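Local structure of putative uncharacterized protein PH1404 (Pyrococcus horikoshii, 3AF6) at residues Gly366-Phe370 against Ser592-Asp596; Glu612-Thr616 against Thr647-Arg651; Leu88-Val93 against Leu131-Val136; Ala97-Asn101 against Ile113-Lys117. The protein probably terminates transcription as a zinc-dependent ribonuclease that cleaves nascent RNA at the exit channel of RNA polymerase and trims it from the 5' end. All coordinates share one frame; numbering follows the deposited sequence.

Contact 1 lies at the buried zinc centre and is polar, with metal, sulfate and hydrogen bonds. Contact 2 belongs to the same metallo-beta-lactamase fold, its centre about 21 Å from that of contact 1. It joins two sheets by side chains alone, without a hydrogen bond across, and is partly buried. Contacts 3 and 4 lie far off in the KHb region, and both are partly buried. They share one apolar core, since Ile113 of contact 4 meets Ile89 and Ile132 of contact 3. Contact 3 is aliphatic packing against helix 130-134. Contact 4 pairs a loop with strand 110-115 and mixes backbone and side-chain hydrogen bonds with apolar touches.

Contact 1. Residues Gly366-Phe370 against Ser592-Asp596; sequences GDFKF and SGHAD. With ZN (zinc ion), chain J; SO4 (sulfate ion), chain G.
Lys369 runs alongside the backbone of Ser592-Asp596. Its CB lies 3.6 Å from Gly593 O. CG stands anti to the backbone N (chi1 -172°), and the chain then bends at chi2 (66°). This bend brings CD over the peptide, 3.3 Å from His594 O. CE lies to one side of His594 O and Ser592 O, about equally far from each. NZ gives a hydrogen bond to His594 O at 3.1 Å, meeting it from above the carbonyl plane. Its stronger partner is Glu599, through a salt bridge. The backbones are joined by one bond, Ala595 N to Phe368 O at 2.8 Å. Ala595 CB rests over one face of the Phe368 ring, toward the rim.

The other end of the contact is the active centre. Asp367 OD1 binds one of the two zinc ions at 2.5 Å, with Asp260, His261 and His618; Asp367 is also a ligand of the second zinc. Sulfate O2 also reaches the first zinc, and His594 NE2 gives a hydrogen bond of 2.8 Å to sulfate O4. The sulfate, probably from the crystallisation liquor, bridges metal and histidine; a scissile phosphate might sit in a similar way. His594 ND1 is held by Glu392 OE2, which probably sets the turn of the ring. This histidine fits motif B of beta-CASP nucleases. Ser592 OG accepts from His594 N in an ST turn.

Segment 366-370 follows strand 360-364. Segment 592-596 leads from strand 584-587 into helix 597-606, where Asp596 is the N-cap. Leu600 of that helix packs on both Phe368 and Ala595.

Contact 2. Residues Glu612-Thr616 against Thr647-Arg651; sequences ERIIT and TIRLR
Ile615 and Ile648 reach toward each other tip to tip, their CD1 atoms 3.8 Å apart. Each side chain leaves its strand toward the other segment. In both, CG1 stands anti to the carbonyl carbon (chi1 -59° in Ile615), which sends the longer branch across to its partner. Arg613 lies differently. Its chain bends at chi2 and chi3 and slides past Ile648 in the opposite direction. Arg613 NH2 ends 3.3 Å from Ile648 CG2, and this methyl sits obliquely to the guanidinium. Leu650 comes in at another angle. Its CD2 lies at the edge of the Arg613 guanidinium, near the plane, 3.8 Å from NE. The same methyl is more loosely placed against Ile615 CD1, at 4.5 Å. Leu650 CD2 therefore touches both an arginine and an isoleucine of the facing strand.

The backbones stay well apart: Ile615 CA and Ile648 CA are 9.6 Å from each other. This is face-to-face packing of two sheets and not strand pairing. Strand 613-617 belongs to one sheet of the metallo-beta-lactamase sandwich, beside strand 388-392. Strand 647-649 is at the edge of the other, beside strand 189-193. Ile191 of that neighbouring strand touches both Ile615 and Leu650, and Thr388 touches Arg613, Ile615 and Leu650.

No hydrogen bond or salt bridge crosses between the segments. The hold is van der Waals contact between methyl groups, with NE and NH2 of the arginine adding contacts to two of the methyls. Such contacts impose little direction, so shape and burial probably count for more here than polar bonding.

Contact 3. Residues Leu88-Val93 against Leu131-Val136; sequences LIFEIV and LITQKV
Ile132 is one of two main bumps, and Ile92 is the other. Ile132 points at segment 88-93 and enters a hollow lined by Ile89, Ile92 and Val93. Its CD1 reaches deepest, 3.5 Å from Ile89 CG1 and 3.4 Å from Val93 CG2. Ile132 CG1 meets Ile92 CG2 at 3.8 Å on the way in. All three partners cross it at a slant.

Ile92 fills a hollow in the other direction. Its CG1 stands anti to the backbone N (chi1 -175°) and the chain is extended, which carries CD1 out onto the turn of the helix. There CD1 settles 3.6 Å from Ile132 CA, with Leu131 CG and Lys135 CG also against it. Leu88 makes a third bump. Its CD2 sits against Lys135 CB and is 3.5 Å from Val136 CG1. Leu88 crosses Lys135 at about a right angle but slides past Val136. Lys135 lends only the base of its chain, and its amine leads away.

Both segments lie in the KHb region, assigned as a type II KH domain, and segment 131-136 holds most of helix 130-134. Here that helix and the loop 88-93 pack together, far from the zinc site. Ile113 of strand 110-115 backs Ile89 and Ile132, so this packing continues onto the sheet of the domain.

The join is hydrophobic, almost every touching group being aliphatic and none of the touches a hydrogen bond. It grades from buried Ile89 and Ile132 to exposed Leu131 and Lys135 at its margin, where the lysine can keep its charge in water.

Contact 4. Residues Ala97-Asn101 against Ile113-Lys117; sequences AEITN and IEAKK
Two inverse gamma turns lie next to each other across this contact, one centred on Ile99 and the other on Glu114. They lie in the second KH domain (KHb), assigned to the type II KH family, where the loop 97-101 runs antiparallel beside the end of strand 110-115. Regular strand pairing is not formed here, consistent with these tight turns. In the second, Ala115 N bonds to Ile113 O at 2.7 Å; in the first, the bond from Thr100 N to Glu98 O is weak.

Glu98 O also accepts from Lys116 N across the contact, at 2.6 Å, with the donor above the carbonyl plane. The side chains of Glu98 and Lys116 touch near their bases, CB to CB, and their charged ends lead away. Ile99 supplies the apolar part. Its CG1 lies 3.9 Å from Ala115 CB, and its CG2 meets Ile113 CG2 at 4.2 Å, the two isoleucines crossing at a slant. Val93 of segment 88-93 also packs on Ile99.

Asn101 and Glu114 lie side by side, pointing the same way. The Glu114 chain is extended, with CG anti to the backbone N (chi1 -172°), and passes Thr100 CG2 at 3.6 Å from its CG. Its carboxylate is shared, because OE1 forms a salt bridge with Arg157. The other oxygen, OE2, takes a 2.9 Å bond from Asn101 ND2, which comes from above the carboxylate plane while OE2 lies in the amide plane.

Contact 1. Residues Gly366-Phe370 against Ser592-Asp596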
loop_
_atom_site.group_PDB
_atom_site.type_symbol
_atom_site.label_atom_id
_atom_site.label_comp_id
_atom_site.label_asym_id
_atom_site.label_seq_id
_atom_site.Cartn_x
_atom_site.Cartn_y
_atom_site.Cartn_z
ATOM N N GLY A 366 -0.493 2.678 -11.355
ATOM C CA GLY A 366 0.298 1.888 -10.432
ATOM C C GLY A 366 0.168 0.475 -10.985
ATOM O O GLY A 366 0.054 0.286 -12.197
ATOM N N ASP A 367 0.192 -0.537 -10.133
ATOM C CA ASP A 367 0.020 -1.883 -10.649
ATOM C C ASP A 367 -1.447 -2.199 -10.435
ATOM O O ASP A 367 -2.017 -1.844 -9.394
ATOM C CB ASP A 367 0.902 -2.868 -9.891
ATOM C CG ASP A 367 2.351 -2.805 -10.324
ATOM O OD1 ASP A 367 3.215 -3.228 -9.538
ATOM O OD2 ASP A 367 2.633 -2.346 -11.450
ATOM N N PHE A 368 -2.069 -2.840 -11.421
ATOM C CA PHE A 368 -3.477 -3.179 -11.301
ATOM C C PHE A 368 -3.855 -4.479 -11.974
ATOM O O PHE A 368 -3.157 -4.980 -12.848
ATOM C CB PHE A 368 -4.366 -2.047 -11.845
ATOM C CG PHE A 368 -4.413 -1.960 -13.353
ATOM C CD1 PHE A 368 -3.376 -1.354 -14.067
ATOM C CD2 PHE A 368 -5.523 -2.449 -14.056
ATOM C CE1 PHE A 368 -3.440 -1.224 -15.446
ATOM C CE2 PHE A 368 -5.598 -2.326 -15.447
ATOM C CZ PHE A 368 -4.555 -1.709 -16.143
ATOM N N LYS A 369 -4.981 -5.020 -11.543
ATOM C CA LYS A 369 -5.500 -6.269 -12.076
ATOM C C LYS A 369 -6.936 -5.929 -12.512
ATOM O O LYS A 369 -7.650 -5.223 -11.797
ATOM C CB LYS A 369 -5.461 -7.334 -10.966
ATOM C CG LYS A 369 -5.780 -8.757 -11.400
ATOM C CD LYS A 369 -4.746 -9.356 -12.344
ATOM C CE LYS A 369 -5.272 -10.677 -12.912
ATOM N NZ LYS A 369 -4.294 -11.417 -13.744
ATOM N N PHE A 370 -7.363 -6.396 -13.681
ATOM C CA PHE A 370 -8.717 -6.050 -14.123
ATOM C C PHE A 370 -9.709 -7.214 -14.259
ATOM O O PHE A 370 -10.544 -7.241 -15.163
ATOM C CB PHE A 370 -8.650 -5.240 -15.425
ATOM C CG PHE A 370 -9.868 -4.384 -15.678
ATOM C CD1 PHE A 370 -10.461 -3.665 -14.635
ATOM C CD2 PHE A 370 -10.411 -4.282 -16.965
ATOM C CE1 PHE A 370 -11.574 -2.856 -14.867
ATOM C CE2 PHE A 370 -11.522 -3.480 -17.209
ATOM C CZ PHE A 370 -12.110 -2.760 -16.157
ATOM N N SER A 592 -0.945 -14.203 -10.888
ATOM C CA SER A 592 -0.417 -12.854 -11.026
ATOM C C SER A 592 -1.330 -11.760 -10.500
ATOM O O SER A 592 -2.557 -11.860 -10.580
ATOM C CB SER A 592 -0.107 -12.556 -12.490
ATOM O OG SER A 592 0.246 -11.197 -12.642
ATOM N N GLY A 593 -0.717 -10.716 -9.964
ATOM C CA GLY A 593 -1.485 -9.591 -9.469
ATOM C C GLY A 593 -1.475 -8.499 -10.532
ATOM O O GLY A 593 -1.925 -7.383 -10.286
ATOM N N HIS A 594 -0.947 -8.828 -11.709
ATOM C CA HIS A 594 -0.862 -7.889 -12.836
ATOM C C HIS A 594 -1.868 -8.193 -13.937
ATOM O O HIS A 594 -2.079 -9.364 -14.284
ATOM C CB HIS A 594 0.511 -7.950 -13.498
ATOM C CG HIS A 594 1.588 -7.234 -12.756
ATOM N ND1 HIS A 594 1.600 -5.867 -12.604
ATOM C CD2 HIS A 594 2.709 -7.693 -12.155
ATOM C CE1 HIS A 594 2.684 -5.512 -11.940
ATOM N NE2 HIS A 594 3.373 -6.601 -11.657
ATOM N N ALA A 595 -2.476 -7.152 -14.504
ATOM C CA ALA A 595 -3.398 -7.373 -15.610
ATOM C C ALA A 595 -2.528 -7.921 -16.745
ATOM O O ALA A 595 -1.409 -7.440 -16.962
ATOM C CB ALA A 595 -4.042 -6.072 -16.031
ATOM N N ASP A 596 -2.996 -8.942 -17.451
ATOM C CA ASP A 596 -2.190 -9.465 -18.541
ATOM C C ASP A 596 -2.499 -8.656 -19.805
ATOM O O ASP A 596 -3.279 -7.701 -19.738
ATOM C CB ASP A 596 -2.435 -10.968 -18.706
ATOM C CG ASP A 596 -3.705 -11.295 -19.454
ATOM O OD1 ASP A 596 -4.603 -10.420 -19.580
ATOM O OD2 ASP A 596 -3.796 -12.462 -19.910
HETATM ZN ZN ZN J . 5.627 -2.502 -9.316
HETATM S S SO4 G . 6.192 -6.260 -10.261
HETATM O O1 SO4 G . 7.489 -6.331 -9.567
HETATM O O2 SO4 G . 5.531 -4.988 -9.934
HETATM O O3 SO4 G . 6.411 -6.345 -11.713
HETATM O O4 SO4 G . 5.338 -7.379 -9.825
#

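Contact 2. Residues Glu612-Thr616 against Thr647-Arg651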
loop_
_atom_site.group_PDB
_atom_site.type_symbol
_atom_site.label_atom_id
_atom_site.label_comp_id
_atom_site.label_asym_id
_atom_site.label_seq_id
_atom_site.Cartn_x
_atom_site.Cartn_y
_atom_site.Cartn_z
ATOM N N GLU A 612 -7.856 11.352 -23.469
ATOM C CA GLU A 612 -7.329 11.987 -24.676
ATOM C C GLU A 612 -6.001 11.346 -25.029
ATOM O O GLU A 612 -5.680 11.185 -26.200
ATOM C CB GLU A 612 -7.101 13.486 -24.464
ATOM C CG GLU A 612 -8.353 14.297 -24.246
ATOM C CD GLU A 612 -8.044 15.705 -23.754
ATOM O OE1 GLU A 612 -8.996 16.514 -23.649
ATOM O OE2 GLU A 612 -6.855 15.995 -23.466
ATOM N N ARG A 613 -5.219 11.002 -24.010
ATOM C CA ARG A 613 -3.934 10.373 -24.249
ATOM C C ARG A 613 -3.590 9.371 -23.157
ATOM O O ARG A 613 -3.919 9.558 -21.982
ATOM C CB ARG A 613 -2.825 11.432 -24.380
ATOM C CG ARG A 613 -2.497 12.217 -23.112
ATOM C CD ARG A 613 -2.266 13.714 -23.399
ATOM N NE ARG A 613 -0.860 14.103 -23.578
ATOM C CZ ARG A 613 -0.087 13.765 -24.610
ATOM N NH1 ARG A 613 -0.557 13.014 -25.598
ATOM N NH2 ARG A 613 1.167 14.190 -24.663
ATOM N N ILE A 614 -2.946 8.288 -23.564
ATOM C CA ILE A 614 -2.529 7.258 -22.632
ATOM C C ILE A 614 -1.000 7.151 -22.652
ATOM O O ILE A 614 -0.372 7.179 -23.706
ATOM C CB ILE A 614 -3.174 5.903 -22.991
ATOM C CG1 ILE A 614 -4.689 5.993 -22.767
ATOM C CG2 ILE A 614 -2.559 4.782 -22.158
ATOM C CD1 ILE A 614 -5.475 4.745 -23.209
ATOM N N ILE A 615 -0.404 7.063 -21.475
ATOM C CA ILE A 615 1.042 6.955 -21.369
ATOM C C ILE A 615 1.356 5.622 -20.700
ATOM O O ILE A 615 0.999 5.392 -19.544
ATOM C CB ILE A 615 1.620 8.131 -20.534
ATOM C CG1 ILE A 615 1.255 9.460 -21.207
ATOM C CG2 ILE A 615 3.125 8.006 -20.411
ATOM C CD1 ILE A 615 1.577 10.683 -20.370
ATOM N N THR A 616 2.002 4.733 -21.445
ATOM C CA THR A 616 2.350 3.426 -20.924
ATOM C C THR A 616 3.719 3.434 -20.250
ATOM O O THR A 616 4.703 3.941 -20.798
ATOM C CB THR A 616 2.342 2.384 -22.040
ATOM O OG1 THR A 616 3.269 2.775 -23.053
ATOM C CG2 THR A 616 0.956 2.275 -22.643
ATOM N N THR A 647 9.912 14.578 -20.304
ATOM C CA THR A 647 8.888 15.355 -19.608
ATOM C C THR A 647 7.796 15.650 -20.623
ATOM O O THR A 647 8.068 16.177 -21.697
ATOM C CB THR A 647 9.406 16.698 -19.049
ATOM O OG1 THR A 647 10.415 16.454 -18.066
ATOM C CG2 THR A 647 8.257 17.475 -18.392
ATOM N N ILE A 648 6.564 15.288 -20.287
ATOM C CA ILE A 648 5.439 15.520 -21.176
ATOM C C ILE A 648 4.530 16.616 -20.663
ATOM O O ILE A 648 3.906 16.480 -19.622
ATOM C CB ILE A 648 4.600 14.243 -21.370
ATOM C CG1 ILE A 648 5.474 13.137 -21.970
ATOM C CG2 ILE A 648 3.414 14.539 -22.286
ATOM C CD1 ILE A 648 4.770 11.839 -22.142
ATOM N N ARG A 649 4.477 17.712 -21.407
ATOM C CA ARG A 649 3.646 18.853 -21.068
ATOM C C ARG A 649 2.220 18.424 -21.409
ATOM O O ARG A 649 1.896 18.203 -22.574
ATOM C CB ARG A 649 4.098 20.047 -21.914
ATOM C CG ARG A 649 3.720 21.433 -21.397
ATOM C CD ARG A 649 2.418 21.862 -21.971
ATOM N NE ARG A 649 2.020 23.219 -21.602
ATOM C CZ ARG A 649 2.632 24.335 -21.994
ATOM N NH1 ARG A 649 2.164 25.513 -21.613
ATOM N NH2 ARG A 649 3.719 24.275 -22.749
ATOM N N LEU A 650 1.376 18.275 -20.393
ATOM C CA LEU A 650 -0.007 17.856 -20.596
ATOM C C LEU A 650 -0.923 18.990 -21.030
ATOM O O LEU A 650 -2.013 18.752 -21.554
ATOM C CB LEU A 650 -0.557 17.223 -19.324
ATOM C CG LEU A 650 0.134 15.939 -18.876
ATOM C CD1 LEU A 650 -0.666 15.338 -17.729
ATOM C CD2 LEU A 650 0.228 14.962 -20.039
ATOM N N ARG A 651 -0.483 20.220 -20.798
ATOM C CA ARG A 651 -1.236 21.400 -21.189
ATOM C C ARG A 651 -0.555 22.666 -20.687
ATOM O O ARG A 651 -0.751 23.723 -21.321
ATOM C CB ARG A 651 -2.678 21.338 -20.671
ATOM C CG ARG A 651 -2.864 21.795 -19.249
ATOM C CD ARG A 651 -4.337 21.945 -18.938
ATOM N NE ARG A 651 -4.991 22.946 -19.782
ATOM C CZ ARG A 651 -5.952 22.677 -20.665
ATOM N NH1 ARG A 651 -6.489 23.660 -21.382
ATOM N NH2 ARG A 651 -6.376 21.427 -20.837
ATOM O OXT ARG A 651 0.159 22.591 -19.663
#

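Contact 3. Residues Leu88-Val93 against Leu131-Val136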
loop_
_atom_site.group_PDB
_atom_site.type_symbol
_atom_site.label_atom_id
_atom_site.label_comp_id
_atom_site.label_asym_id
_atom_site.label_seq_id
_atom_site.Cartn_x
_atom_site.Cartn_y
_atom_site.Cartn_z
ATOM N N LEU A 88 -12.318 4.822 33.336
ATOM C CA LEU A 88 -13.513 5.644 33.491
ATOM C C LEU A 88 -14.507 5.228 32.410
ATOM O O LEU A 88 -15.719 5.399 32.558
ATOM C CB LEU A 88 -13.152 7.130 33.354
ATOM C CG LEU A 88 -14.218 8.183 33.679
ATOM C CD1 LEU A 88 -13.560 9.537 33.875
ATOM C CD2 LEU A 88 -15.243 8.247 32.567
ATOM N N ILE A 89 -13.979 4.670 31.325
ATOM C CA ILE A 89 -14.807 4.208 30.219
ATOM C C ILE A 89 -15.077 2.710 30.348
ATOM O O ILE A 89 -16.213 2.266 30.168
ATOM C CB ILE A 89 -14.135 4.485 28.855
ATOM C CG1 ILE A 89 -14.950 3.834 27.732
ATOM C CG2 ILE A 89 -12.706 3.972 28.860
ATOM C CD1 ILE A 89 -14.351 4.008 26.348
ATOM N N PHE A 90 -14.034 1.939 30.657
ATOM C CA PHE A 90 -14.156 0.487 30.820
ATOM C C PHE A 90 -15.363 0.140 31.690
ATOM O O PHE A 90 -15.894 -0.971 31.632
ATOM C CB PHE A 90 -12.889 -0.087 31.469
ATOM C CG PHE A 90 -11.854 -0.569 30.486
ATOM C CD1 PHE A 90 -12.136 -1.618 29.615
ATOM C CD2 PHE A 90 -10.587 0.005 30.450
ATOM C CE1 PHE A 90 -11.170 -2.090 28.723
ATOM C CE2 PHE A 90 -9.615 -0.459 29.564
ATOM C CZ PHE A 90 -9.909 -1.510 28.699
ATOM N N GLU A 91 -15.786 1.110 32.493
ATOM C CA GLU A 91 -16.917 0.949 33.395
ATOM C C GLU A 91 -18.237 1.205 32.668
ATOM O O GLU A 91 -19.134 0.360 32.675
ATOM C CB GLU A 91 -16.773 1.923 34.571
ATOM C CG GLU A 91 -17.745 1.696 35.719
ATOM C CD GLU A 91 -17.586 2.722 36.826
ATOM O OE1 GLU A 91 -16.446 2.917 37.300
ATOM O OE2 GLU A 91 -18.601 3.331 37.224
ATOM N N ILE A 92 -18.340 2.372 32.036
ATOM C CA ILE A 92 -19.546 2.768 31.314
ATOM C C ILE A 92 -19.746 1.986 30.014
ATOM O O ILE A 92 -20.149 2.546 28.994
ATOM C CB ILE A 92 -19.517 4.287 31.001
ATOM C CG1 ILE A 92 -20.839 4.721 30.360
ATOM C CG2 ILE A 92 -18.333 4.609 30.101
ATOM C CD1 ILE A 92 -20.906 6.193 30.023
ATOM N N VAL A 93 -19.469 0.687 30.056
ATOM C CA VAL A 93 -19.624 -0.163 28.879
ATOM C C VAL A 93 -19.995 -1.591 29.271
ATOM O O VAL A 93 -19.355 -2.183 30.143
ATOM C CB VAL A 93 -18.317 -0.218 28.048
ATOM C CG1 VAL A 93 -18.498 -1.143 26.851
ATOM C CG2 VAL A 93 -17.933 1.176 27.580
ATOM N N LEU A 131 -23.612 8.709 24.977
ATOM C CA LEU A 131 -23.630 8.589 26.431
ATOM C C LEU A 131 -22.211 8.365 26.949
ATOM O O LEU A 131 -21.774 9.011 27.905
ATOM C CB LEU A 131 -24.518 7.413 26.851
ATOM C CG LEU A 131 -24.409 6.941 28.305
ATOM C CD1 LEU A 131 -24.871 8.041 29.249
ATOM C CD2 LEU A 131 -25.248 5.683 28.492
ATOM N N ILE A 132 -21.502 7.448 26.298
ATOM C CA ILE A 132 -20.139 7.095 26.673
ATOM C C ILE A 132 -19.109 8.194 26.407
ATOM O O ILE A 132 -18.235 8.448 27.239
ATOM C CB ILE A 132 -19.695 5.804 25.939
ATOM C CG1 ILE A 132 -18.305 5.382 26.415
ATOM C CG2 ILE A 132 -19.697 6.031 24.437
ATOM C CD1 ILE A 132 -17.831 4.072 25.819
ATOM N N THR A 133 -19.215 8.845 25.253
ATOM C CA THR A 133 -18.275 9.903 24.877
ATOM C C THR A 133 -18.196 11.008 25.927
ATOM O O THR A 133 -17.120 11.534 26.208
ATOM C CB THR A 133 -18.666 10.545 23.521
ATOM O OG1 THR A 133 -17.642 11.453 23.103
ATOM C CG2 THR A 133 -19.981 11.302 23.639
ATOM N N GLN A 134 -19.344 11.344 26.504
ATOM C CA GLN A 134 -19.438 12.388 27.516
ATOM C C GLN A 134 -18.415 12.237 28.641
ATOM O O GLN A 134 -17.503 13.056 28.768
ATOM C CB GLN A 134 -20.849 12.397 28.098
ATOM C CG GLN A 134 -21.929 12.632 27.063
ATOM C CD GLN A 134 -23.306 12.209 27.543
ATOM O OE1 GLN A 134 -24.289 12.312 26.808
ATOM N NE2 GLN A 134 -23.382 11.725 28.777
ATOM N N LYS A 135 -18.580 11.190 29.448
ATOM C CA LYS A 135 -17.704 10.909 30.586
ATOM C C LYS A 135 -16.221 11.253 30.440
ATOM O O LYS A 135 -15.523 11.437 31.442
ATOM C CB LYS A 135 -17.834 9.435 30.993
ATOM C CG LYS A 135 -19.154 9.069 31.650
ATOM C CD LYS A 135 -19.339 9.810 32.964
ATOM C CE LYS A 135 -20.660 9.450 33.615
ATOM N NZ LYS A 135 -20.854 10.189 34.891
ATOM N N VAL A 136 -15.734 11.331 29.206
ATOM C CA VAL A 136 -14.327 11.648 28.969
ATOM C C VAL A 136 -14.166 12.698 27.874
ATOM O O VAL A 136 -13.159 13.409 27.824
ATOM C CB VAL A 136 -13.533 10.385 28.567
ATOM C CG1 VAL A 136 -13.598 9.356 29.692
ATOM C CG2 VAL A 136 -14.097 9.803 27.276
#

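Contact 4. Residues Ala97-Asn101 against Ile113-Lys117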
loop_
_atom_site.group_PDB
_atom_site.type_symbol
_atom_site.label_atom_id
_atom_site.label_comp_id
_atom_site.label_asym_id
_atom_site.label_seq_id
_atom_site.Cartn_x
_atom_site.Cartn_y
_atom_site.Cartn_z
ATOM N N ALA A 97 -19.059 -7.441 25.810
ATOM C CA ALA A 97 -18.318 -7.297 24.561
ATOM C C ALA A 97 -16.821 -7.205 24.844
ATOM O O ALA A 97 -16.269 -6.112 24.970
ATOM C CB ALA A 97 -18.791 -6.055 23.816
ATOM N N GLU A 98 -16.177 -8.366 24.939
ATOM C CA GLU A 98 -14.747 -8.459 25.215
ATOM C C GLU A 98 -13.922 -7.355 24.560
ATOM O O GLU A 98 -13.603 -7.425 23.373
ATOM C CB GLU A 98 -14.222 -9.829 24.773
ATOM C CG GLU A 98 -12.707 -9.978 24.855
ATOM C CD GLU A 98 -12.164 -9.776 26.257
ATOM O OE1 GLU A 98 -10.925 -9.783 26.419
ATOM O OE2 GLU A 98 -12.971 -9.616 27.196
ATOM N N ILE A 99 -13.575 -6.341 25.345
ATOM C CA ILE A 99 -12.778 -5.220 24.857
ATOM C C ILE A 99 -11.295 -5.540 25.028
ATOM O O ILE A 99 -10.683 -5.193 26.041
ATOM C CB ILE A 99 -13.115 -3.925 25.633
ATOM C CG1 ILE A 99 -14.607 -3.608 25.480
ATOM C CG2 ILE A 99 -12.267 -2.768 25.122
ATOM C CD1 ILE A 99 -15.070 -2.401 26.267
ATOM N N THR A 100 -10.724 -6.205 24.028
ATOM C CA THR A 100 -9.318 -6.597 24.061
ATOM C C THR A 100 -8.369 -5.430 24.341
ATOM O O THR A 100 -7.507 -5.520 25.216
ATOM C CB THR A 100 -8.899 -7.275 22.732
ATOM O OG1 THR A 100 -7.556 -7.763 22.844
ATOM C CG2 THR A 100 -8.972 -6.291 21.577
ATOM N N ASN A 101 -8.535 -4.338 23.602
ATOM C CA ASN A 101 -7.681 -3.169 23.772
ATOM C C ASN A 101 -8.492 -1.886 23.893
ATOM O O ASN A 101 -9.715 -1.924 24.027
ATOM C CB ASN A 101 -6.709 -3.060 22.592
ATOM C CG ASN A 101 -5.819 -4.285 22.453
ATOM O OD1 ASN A 101 -5.002 -4.577 23.329
ATOM N ND2 ASN A 101 -5.973 -5.005 21.346
ATOM N N ILE A 113 -12.062 1.822 20.651
ATOM C CA ILE A 113 -12.571 0.718 21.459
ATOM C C ILE A 113 -12.505 -0.581 20.658
ATOM O O ILE A 113 -13.482 -0.971 20.016
ATOM C CB ILE A 113 -14.041 0.955 21.872
ATOM C CG1 ILE A 113 -14.173 2.302 22.583
ATOM C CG2 ILE A 113 -14.518 -0.171 22.782
ATOM C CD1 ILE A 113 -15.591 2.637 22.994
ATOM N N GLU A 114 -11.354 -1.247 20.695
ATOM C CA GLU A 114 -11.184 -2.496 19.961
ATOM C C GLU A 114 -11.890 -3.634 20.688
ATOM O O GLU A 114 -11.250 -4.491 21.296
ATOM C CB GLU A 114 -9.696 -2.817 19.796
ATOM C CG GLU A 114 -9.414 -3.998 18.879
ATOM C CD GLU A 114 -7.935 -4.177 18.599
ATOM O OE1 GLU A 114 -7.309 -3.228 18.084
ATOM O OE2 GLU A 114 -7.398 -5.265 18.889
ATOM N N ALA A 115 -13.218 -3.631 20.623
ATOM C CA ALA A 115 -14.025 -4.656 21.270
ATOM C C ALA A 115 -14.250 -5.838 20.329
ATOM O O ALA A 115 -14.251 -5.681 19.110
ATOM C CB ALA A 115 -15.366 -4.068 21.705
ATOM N N LYS A 116 -14.442 -7.020 20.907
ATOM C CA LYS A 116 -14.666 -8.231 20.128
ATOM C C LYS A 116 -16.103 -8.240 19.615
ATOM O O LYS A 116 -16.405 -8.853 18.591
ATOM C CB LYS A 116 -14.403 -9.464 21.000
ATOM C CG LYS A 116 -14.256 -10.770 20.236
ATOM C CD LYS A 116 -13.737 -11.869 21.152
ATOM C CE LYS A 116 -13.474 -13.155 20.389
ATOM N NZ LYS A 116 -12.875 -14.200 21.265
ATOM N N LYS A 117 -16.980 -7.551 20.338
ATOM C CA LYS A 117 -18.389 -7.451 19.973
ATOM C C LYS A 117 -18.732 -5.964 19.904
ATOM O O LYS A 117 -19.070 -5.348 20.913
ATOM C CB LYS A 117 -19.261 -8.133 21.031
ATOM C CG LYS A 117 -18.638 -9.375 21.655
ATOM C CD LYS A 117 -18.260 -10.418 20.613
ATOM C CE LYS A 117 -17.541 -11.595 21.257
ATOM N NZ LYS A 117 -17.091 -12.607 20.260
#